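Rhodopsin (Todarodes pacificus, PDB 2Z73) is a squid visual pigment that senses dim light: photoisomerization of its retinal from 11-cis to all-trans activates G-protein signalling to phospholipase C. Local coordinates at residues I129-D132 with R133-I137; T178-V182 with L183-S187. All coordinates share one frame; numbering follows the deposited sequence.

Contact 1. Residues I129-D132 with R133-I137; sequences ISID and RYNVI. With BOG (octyl beta-D-glucopyranoside), chain C.
Asp-132 and Arg-133 lie side by side on helix 104-138 and form a salt bridge between sequence neighbours. Arg-133 NH2 reaches Asp-132 OD1 at 2.7 Å, an approach from the syn side that is tilted out of the carboxylate plane. Arg-133 NE adds a weak second hydrogen bond to Asp-132 OD1 at 3.2 Å, so one carboxylate oxygen takes two guanidinium donors. The chain of Arg-133 bends at chi2 (-58°) and chi3 (75°), which swings its head back beside Asp-132, and the two flat groups end 24° apart. Asp-132, Arg-133 and Tyr-134 form the DRY motif of rhodopsin-family receptors, at the cytoplasmic end of the third transmembrane helix. NH1 of the arginine makes a further salt bridge to Glu-256 of helix 246-286, the ionic lock associated with inactive receptors. With an alanine here, Asp-132 and Glu-256 would each probably lose this positive partner, and helix 246-286 would lose this tie to the motif.

Apolar contacts cover the guanidinium. C4' of the octyl glucoside tail sits over the centre of one face, 3.8 Å above it, while Val-136 CG1 lies over the rim of the opposite face. Farther along the tail, C7' is 3.9 Å from Ile-129 CG2.

Backbone bonds run beneath these side chains. Arg-133 N donates to Ile-129 O at 3.0 Å, and Tyr-134 N and Asn-135 N donate likewise to Ser-130 O and Ile-131 O. Asp-132 O receives Val-136 N at 3.1 Å and, more weakly, Asn-135 N. Residues 134-137 form a wider, pi-type turn.

Contact 2. Residues T178-V182 with L183-S187; sequences TLEGV and LCNCS. With RET (retinal), chain D.
Glu-180 and Asn-185 meet across the hairpin through a hydrogen bond from Asn-185 ND2 to Glu-180 OE2, 3.2 Å long and close to straight at 163°. The acceptor uses its anti lone pair and lies near the amide plane, although carboxylate and amide are turned 54° apart. Glu-180 CG lies between the backbone N and the carbonyl carbon (chi1 76°), and the extended chain beyond carries OE2 across to Asn-185. Asn-185 ND2 also donates to Cys-186 O, and Ser-187 CB packs 3.4 Å from Glu-180 OE2. Strand 186-188 also borders retinal: Cys-186 O is 3.3 Å from C14 and Ser-187 OG 3.6 Å from C12. Glu-180 OE2 is 4.7 Å from retinal C15, a position consistent with a counterion role for this loop glutamate.

These groups sit on the beta hairpin of the second extracellular loop, which lids the retinal pocket. Thr-178 and Ser-187 form an antiparallel hydrogen-bonded pair, and a type II' turn from Glu-180 to Leu-183 is closed by Leu-183 N to Glu-180 O at 2.6 Å. Among apolar contacts, Leu-179 CB touches Leu-183 CD2 at 3.7 Å, and Leu-179 CD2 lies 3.6 Å from Cys-186 SG, itself disulfide-bonded to Cys-108.

A second shell fixes the polar ends. Tyr-277 and Tyr-190 hold Glu-180 OE1, Tyr-277 also bonds Ser-187 OG, and Gln-298 binds Asn-185 OD1 and the backbone N of Val-182.

Contact 1 comes first along the chain and closes before contact 2 opens, with helix 149-167 between them. Their centres are 38 Å apart and their nearest atoms about 24 Å apart, so they do not touch; they lie on opposite sides of the chain's centre. Helix 104-138 relates the two: its cytoplasmic end carries residues 129-137, while Cys-108, near its extracellular end, is linked by disulfide to Cys-186 of the hairpin 178-187. Helix 246-286 likewise reaches both, through Glu-256 at contact 1 and Tyr-277 at contact 2. The pair thus marks the two ends of the receptor: the lid of the retinal pocket at the extracellular side and the G-protein-facing end at the cytoplasmic side.

Contact 1. Residues I129-D132 with R133-I137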
loop_
_atom_site.group_PDB
_atom_site.type_symbol
_atom_site.label_atom_id
_atom_site.label_comp_id
_atom_site.label_asym_id
_atom_site.label_seq_id
_atom_site.Cartn_x
_atom_site.Cartn_y
_atom_site.Cartn_z
ATOM N N ILE A 129 -3.454 3.096 -10.064
ATOM C CA ILE A 129 -2.916 4.439 -10.048
ATOM C C ILE A 129 -1.827 4.559 -11.097
ATOM O O ILE A 129 -1.684 5.602 -11.738
ATOM C CB ILE A 129 -2.320 4.803 -8.682
ATOM C CG1 ILE A 129 -3.414 4.782 -7.613
ATOM C CG2 ILE A 129 -1.678 6.191 -8.753
ATOM C CD1 ILE A 129 -2.905 5.035 -6.195
ATOM N N SER A 130 -1.064 3.487 -11.277
ATOM C CA SER A 130 0.016 3.478 -12.255
ATOM C C SER A 130 -0.565 3.533 -13.664
ATOM O O SER A 130 0.086 4.007 -14.598
ATOM C CB SER A 130 0.865 2.215 -12.105
ATOM O OG SER A 130 0.141 1.071 -12.520
ATOM N N ILE A 131 -1.794 3.046 -13.808
ATOM C CA ILE A 131 -2.464 3.044 -15.098
ATOM C C ILE A 131 -2.917 4.453 -15.441
ATOM O O ILE A 131 -2.766 4.917 -16.576
ATOM C CB ILE A 131 -3.672 2.113 -15.077
ATOM C CG1 ILE A 131 -3.201 0.677 -14.848
ATOM C CG2 ILE A 131 -4.437 2.226 -16.365
ATOM C CD1 ILE A 131 -4.318 -0.333 -14.803
ATOM N N ASP A 132 -3.484 5.134 -14.451
ATOM C CA ASP A 132 -3.942 6.503 -14.645
ATOM C C ASP A 132 -2.739 7.340 -15.044
ATOM O O ASP A 132 -2.823 8.159 -15.953
ATOM C CB ASP A 132 -4.559 7.046 -13.360
ATOM C CG ASP A 132 -4.781 8.533 -13.410
ATOM O OD1 ASP A 132 -4.032 9.268 -12.745
ATOM O OD2 ASP A 132 -5.702 8.964 -14.120
ATOM N N ARG A 133 -1.623 7.124 -14.356
ATOM C CA ARG A 133 -0.399 7.855 -14.646
ATOM C C ARG A 133 0.014 7.650 -16.105
ATOM O O ARG A 133 0.417 8.593 -16.786
ATOM C CB ARG A 133 0.720 7.409 -13.711
ATOM C CG ARG A 133 0.549 7.843 -12.259
ATOM C CD ARG A 133 0.431 9.355 -12.110
ATOM N NE ARG A 133 -0.890 9.833 -12.524
ATOM C CZ ARG A 133 -1.219 11.111 -12.705
ATOM N NH1 ARG A 133 -0.330 12.080 -12.513
ATOM N NH2 ARG A 133 -2.444 11.419 -13.089
ATOM N N TYR A 134 -0.096 6.415 -16.583
ATOM C CA TYR A 134 0.251 6.102 -17.961
ATOM C C TYR A 134 -0.665 6.798 -18.963
ATOM O O TYR A 134 -0.223 7.163 -20.048
ATOM C CB TYR A 134 0.193 4.593 -18.199
ATOM C CG TYR A 134 0.137 4.213 -19.664
ATOM C CD1 TYR A 134 -1.028 3.694 -20.231
ATOM C CD2 TYR A 134 1.249 4.381 -20.485
ATOM C CE1 TYR A 134 -1.078 3.352 -21.579
ATOM C CE2 TYR A 134 1.210 4.046 -21.827
ATOM C CZ TYR A 134 0.044 3.531 -22.369
ATOM O OH TYR A 134 0.009 3.205 -23.708
ATOM N N ASN A 135 -1.937 6.968 -18.611
ATOM C CA ASN A 135 -2.881 7.622 -19.516
ATOM C C ASN A 135 -2.687 9.137 -19.588
ATOM O O ASN A 135 -2.970 9.761 -20.610
ATOM C CB ASN A 135 -4.325 7.332 -19.105
ATOM C CG ASN A 135 -4.812 5.988 -19.595
ATOM O OD1 ASN A 135 -4.688 5.667 -20.777
ATOM N ND2 ASN A 135 -5.385 5.196 -18.691
ATOM N N VAL A 136 -2.213 9.727 -18.500
ATOM C CA VAL A 136 -2.010 11.163 -18.478
ATOM C C VAL A 136 -0.576 11.557 -18.828
ATOM O O VAL A 136 -0.356 12.597 -19.443
ATOM C CB VAL A 136 -2.389 11.768 -17.090
ATOM C CG1 VAL A 136 -1.600 11.096 -15.985
ATOM C CG2 VAL A 136 -2.124 13.266 -17.080
ATOM N N ILE A 137 0.390 10.722 -18.452
ATOM C CA ILE A 137 1.798 11.001 -18.723
ATOM C C ILE A 137 2.469 9.993 -19.646
ATOM O O ILE A 137 3.347 10.353 -20.413
ATOM C CB ILE A 137 2.629 11.052 -17.423
ATOM C CG1 ILE A 137 2.166 12.210 -16.542
ATOM C CG2 ILE A 137 4.103 11.218 -17.756
ATOM C CD1 ILE A 137 2.403 13.576 -17.160
HETATM C C1 BOG C . -4.980 15.727 -10.949
HETATM O O1 BOG C . -4.240 14.583 -10.934
HETATM C C2 BOG C . -3.913 16.752 -10.663
HETATM O O2 BOG C . -3.250 16.557 -9.355
HETATM C C3 BOG C . -4.696 17.986 -10.699
HETATM O O3 BOG C . -3.724 18.937 -10.455
HETATM C C4 BOG C . -5.397 18.141 -12.110
HETATM O O4 BOG C . -6.142 19.317 -12.156
HETATM C C5 BOG C . -6.416 17.109 -12.346
HETATM O O5 BOG C . -5.638 15.918 -12.296
HETATM C C6 BOG C . -7.110 17.252 -13.766
HETATM O O6 BOG C . -8.160 16.156 -13.927
HETATM C "C1'" BOG C . -5.124 13.730 -10.262
HETATM C "C2'" BOG C . -4.525 12.443 -10.539
HETATM C "C3'" BOG C . -4.314 11.901 -9.166
HETATM C "C4'" BOG C . -3.078 11.220 -9.340
HETATM C "C5'" BOG C . -2.970 10.370 -8.130
HETATM C "C6'" BOG C . -1.552 10.262 -7.995
HETATM C "C7'" BOG C . -1.440 9.480 -6.751
HETATM C "C8'" BOG C . -0.166 9.907 -6.267
#

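Contact 2. Residues T178-V182 with L183-S187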
loop_
_atom_site.group_PDB
_atom_site.type_symbol
_atom_site.label_atom_id
_atom_site.label_comp_id
_atom_site.label_asym_id
_atom_site.label_seq_id
_atom_site.Cartn_x
_atom_site.Cartn_y
_atom_site.Cartn_z
ATOM N N THR A 178 -3.039 -19.118 10.272
ATOM C CA THR A 178 -2.746 -19.564 11.615
ATOM C C THR A 178 -1.667 -18.690 12.234
ATOM O O THR A 178 -1.269 -17.684 11.642
ATOM C CB THR A 178 -2.297 -21.050 11.582
ATOM O OG1 THR A 178 -1.870 -21.455 12.884
ATOM C CG2 THR A 178 -1.174 -21.246 10.585
ATOM N N LEU A 179 -1.207 -19.061 13.424
ATOM C CA LEU A 179 -0.169 -18.297 14.108
ATOM C C LEU A 179 1.214 -18.484 13.460
ATOM O O LEU A 179 1.469 -19.473 12.775
ATOM C CB LEU A 179 -0.112 -18.725 15.571
ATOM C CG LEU A 179 -1.454 -18.702 16.315
ATOM C CD1 LEU A 179 -1.414 -19.723 17.454
ATOM C CD2 LEU A 179 -1.767 -17.294 16.836
ATOM N N GLU A 180 2.098 -17.516 13.671
ATOM C CA GLU A 180 3.451 -17.583 13.141
ATOM C C GLU A 180 4.406 -16.998 14.179
ATOM O O GLU A 180 3.970 -16.500 15.218
ATOM C CB GLU A 180 3.566 -16.804 11.817
ATOM C CG GLU A 180 3.618 -15.286 11.953
ATOM C CD GLU A 180 3.755 -14.603 10.610
ATOM O OE1 GLU A 180 4.445 -15.167 9.740
ATOM O OE2 GLU A 180 3.184 -13.498 10.423
ATOM N N GLY A 181 5.703 -17.080 13.897
ATOM C CA GLY A 181 6.705 -16.543 14.799
ATOM C C GLY A 181 6.468 -16.744 16.281
ATOM O O GLY A 181 6.390 -17.876 16.753
ATOM N N VAL A 182 6.365 -15.650 17.027
ATOM C CA VAL A 182 6.160 -15.739 18.466
ATOM C C VAL A 182 4.719 -16.086 18.831
ATOM O O VAL A 182 4.350 -16.096 20.008
ATOM C CB VAL A 182 6.561 -14.444 19.165
ATOM C CG1 VAL A 182 8.054 -14.217 19.011
ATOM C CG2 VAL A 182 5.786 -13.284 18.579
ATOM N N LEU A 183 3.904 -16.349 17.810
ATOM C CA LEU A 183 2.524 -16.750 18.020
ATOM C C LEU A 183 1.585 -15.701 18.616
ATOM O O LEU A 183 0.745 -16.031 19.439
ATOM C CB LEU A 183 2.522 -17.988 18.909
ATOM C CG LEU A 183 3.552 -19.025 18.468
ATOM C CD1 LEU A 183 3.518 -20.228 19.401
ATOM C CD2 LEU A 183 3.260 -19.448 17.032
ATOM N N CYS A 184 1.726 -14.442 18.210
ATOM C CA CYS A 184 0.865 -13.383 18.731
ATOM C C CYS A 184 0.214 -12.584 17.621
ATOM O O CYS A 184 -0.262 -11.475 17.826
ATOM C CB CYS A 184 1.632 -12.463 19.675
ATOM S SG CYS A 184 1.888 -13.230 21.278
ATOM N N ASN A 185 0.232 -13.152 16.429
ATOM C CA ASN A 185 -0.427 -12.536 15.297
ATOM C C ASN A 185 -0.626 -13.684 14.328
ATOM O O ASN A 185 -0.042 -14.757 14.497
ATOM C CB ASN A 185 0.391 -11.384 14.691
ATOM C CG ASN A 185 1.545 -11.853 13.843
ATOM O OD1 ASN A 185 2.657 -12.028 14.338
ATOM N ND2 ASN A 185 1.290 -12.058 12.547
ATOM N N CYS A 186 -1.476 -13.488 13.336
ATOM C CA CYS A 186 -1.749 -14.557 12.404
ATOM C C CYS A 186 -1.362 -14.191 10.987
ATOM O O CYS A 186 -1.074 -13.040 10.694
ATOM C CB CYS A 186 -3.236 -14.942 12.516
ATOM S SG CYS A 186 -3.537 -15.947 14.022
ATOM N N SER A 187 -1.313 -15.193 10.122
ATOM C CA SER A 187 -0.956 -15.005 8.719
ATOM C C SER A 187 -1.323 -16.304 8.018
ATOM O O SER A 187 -1.947 -17.173 8.624
ATOM C CB SER A 187 0.547 -14.746 8.590
ATOM O OG SER A 187 0.890 -14.425 7.252
HETATM C C1 RET D . 2.969 -12.041 -0.196
HETATM C C2 RET D . 4.070 -11.278 -0.987
HETATM C C3 RET D . 4.183 -9.793 -0.690
HETATM C C4 RET D . 2.832 -9.062 -0.786
HETATM C C5 RET D . 1.710 -9.787 -0.041
HETATM C C6 RET D . 1.750 -11.129 0.240
HETATM C C7 RET D . 0.635 -11.837 0.996
HETATM C C8 RET D . 0.369 -11.676 2.365
HETATM C C9 RET D . -0.689 -12.211 3.233
HETATM C C10 RET D . -0.593 -11.784 4.499
HETATM C C11 RET D . -1.443 -12.005 5.649
HETATM C C12 RET D . -1.276 -11.533 6.921
HETATM C C13 RET D . -0.183 -10.773 7.644
HETATM C C14 RET D . -0.374 -10.365 8.935
HETATM C C15 RET D . 0.640 -9.640 9.710
HETATM C C16 RET D . 2.480 -13.223 -1.034
HETATM C C17 RET D . 3.699 -12.670 1.035
HETATM C C18 RET D . 0.617 -8.812 0.313
HETATM C C19 RET D . -1.771 -13.111 2.671
HETATM C C20 RET D . 1.118 -10.504 6.855
#